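Hydrogen peroxide-inducible genes activator (Corynebacterium glutamicum, PDB 6G1D) probably senses hydrogen peroxide and responds as a LysR-type transcription factor, pairing a helix-turn-helix DNA-binding domain with a regulatory domain of the periplasmic-binding-protein type. Local coordinates at residues A22-H26 and F27-A31. The protein carries 1 engineered substitution. Residues are numbered along the deposited sequence; the frame is centred on the assembly and turned at random.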
loop_
_atom_site.group_PDB
_atom_site.type_symbol
_atom_site.label_atom_id
_atom_site.label_comp_id
_atom_site.label_asym_id
_atom_site.label_seq_id
_atom_site.Cartn_x
_atom_site.Cartn_y
_atom_site.Cartn_z
ATOM N N ALA B 22 11.477 -32.197 4.753
ATOM C CA ALA B 22 10.824 -31.449 3.643
ATOM C C ALA B 22 11.508 -30.111 3.377
ATOM O O ALA B 22 11.660 -29.721 2.225
ATOM C CB ALA B 22 9.345 -31.217 3.918
ATOM N N GLU B 23 11.831 -29.403 4.458
ATOM C CA GLU B 23 12.591 -28.146 4.453
ATOM C C GLU B 23 14.114 -28.204 4.125
ATOM O O GLU B 23 14.612 -27.354 3.403
ATOM C CB GLU B 23 12.291 -27.339 5.719
ATOM C CG GLU B 23 10.852 -26.841 5.741
ATOM C CD GLU B 23 10.392 -26.306 7.084
ATOM O OE1 GLU B 23 11.176 -26.322 8.054
ATOM O OE2 GLU B 23 9.229 -25.870 7.171
ATOM N N CYS B 24 14.838 -29.193 4.658
ATOM C CA CYS B 24 16.291 -29.375 4.411
ATOM C C CYS B 24 16.651 -30.033 3.088
ATOM O O CYS B 24 17.739 -29.780 2.562
ATOM C CB CYS B 24 16.939 -30.192 5.543
ATOM S SG CYS B 24 16.872 -29.367 7.133
ATOM N N LYS B 25 15.770 -30.906 2.593
ATOM C CA LYS B 25 15.975 -31.666 1.341
ATOM C C LYS B 25 17.234 -32.583 1.358
ATOM O O LYS B 25 17.754 -33.002 0.309
ATOM C CB LYS B 25 16.036 -30.710 0.126
ATOM C CG LYS B 25 14.860 -29.745 0.002
ATOM C CD LYS B 25 13.580 -30.456 -0.423
ATOM C CE LYS B 25 13.508 -30.596 -1.943
ATOM N NZ LYS B 25 13.392 -29.292 -2.672
ATOM N N HIS B 26 17.658 -32.943 2.565
ATOM C CA HIS B 26 18.809 -33.821 2.786
ATOM C C HIS B 26 18.606 -34.483 4.131
ATOM O O HIS B 26 18.321 -33.784 5.112
ATOM C CB HIS B 26 20.140 -33.061 2.742
ATOM C CG HIS B 26 20.548 -32.640 1.370
ATOM N ND1 HIS B 26 20.266 -31.384 0.876
ATOM C CD2 HIS B 26 21.173 -33.308 0.375
ATOM C CE1 HIS B 26 20.714 -31.291 -0.362
ATOM N NE2 HIS B 26 21.261 -32.447 -0.691
ATOM N N PHE B 27 18.730 -35.814 4.175
ATOM C CA PHE B 27 18.548 -36.573 5.422
ATOM C C PHE B 27 19.592 -36.210 6.454
ATOM O O PHE B 27 19.259 -36.010 7.608
ATOM C CB PHE B 27 18.589 -38.097 5.147
ATOM C CG PHE B 27 17.250 -38.701 4.773
ATOM C CD1 PHE B 27 16.483 -39.348 5.739
ATOM C CD2 PHE B 27 16.774 -38.671 3.463
ATOM C CE1 PHE B 27 15.270 -39.931 5.420
ATOM C CE2 PHE B 27 15.551 -39.226 3.137
ATOM C CZ PHE B 27 14.790 -39.861 4.115
ATOM N N GLY B 28 20.860 -36.140 6.032
ATOM C CA GLY B 28 21.976 -35.809 6.940
ATOM C C GLY B 28 21.834 -34.445 7.580
ATOM O O GLY B 28 21.982 -34.296 8.785
ATOM N N THR B 29 21.513 -33.443 6.781
ATOM C CA THR B 29 21.271 -32.092 7.294
ATOM C C THR B 29 20.066 -32.121 8.234
ATOM O O THR B 29 20.103 -31.515 9.310
ATOM C CB THR B 29 20.984 -31.104 6.133
ATOM O OG1 THR B 29 22.108 -31.077 5.246
ATOM C CG2 THR B 29 20.698 -29.688 6.652
ATOM N N ALA B 30 19.011 -32.857 7.852
ATOM C CA ALA B 30 17.799 -32.898 8.676
ATOM C C ALA B 30 18.097 -33.530 10.026
ATOM O O ALA B 30 17.660 -33.038 11.073
ATOM C CB ALA B 30 16.662 -33.648 7.953
ATOM N N ALA B 31 18.878 -34.595 10.003
ATOM C CA ALA B 31 19.227 -35.327 11.217
ATOM C C ALA B 31 20.052 -34.466 12.149
ATOM O O ALA B 31 19.840 -34.478 13.367
ATOM C CB ALA B 31 19.999 -36.628 10.869
#
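C24, on the last turn of helix 12-24, meets T29 and A30 on the first turn of helix 27-33. Its thiol is set beside its own backbone N (chi1 -64°), which lays SG alongside T29. The sulfur stops with C24 SG 3.9 Å from T29 CG2. Beside it, C24 CB lies 4.2 Å from A30 CB. T29 turns its methyl, anti to its backbone N, to the cysteine; its hydroxyl faces the other way, T29 OG1 coming 3.8 Å from H26 CB. One hydrogen bond crosses the contact: A30 N donates to H26 O at 3.0 Å. The angle at its hydrogen is 150°. It is the opening i-to-i+4 bond of the second helix, and A31 N to F27 O, at 2.8 Å, follows it. H26 holds the N-cap position, and its ring swings back over the corner, where ND1 makes a weak bond to C24 O (3.4 Å). K25, with positive phi, ends helix 12-24 and turns the chain toward H26. Farther out, F27 packs on Q38, L41 and L45 of helix 38-52 and on I21, while A30 touches T20, I21 and L41; the corner thus links helix 12-24 to helix 27-33, the first of the probable helix-turn-helix pair. Chemically, then, this corner joins a small apolar contact to backbone bonding: H26 O is satisfied by the new helix, while the weak ND1 bond probably steadies the imidazole only modestly.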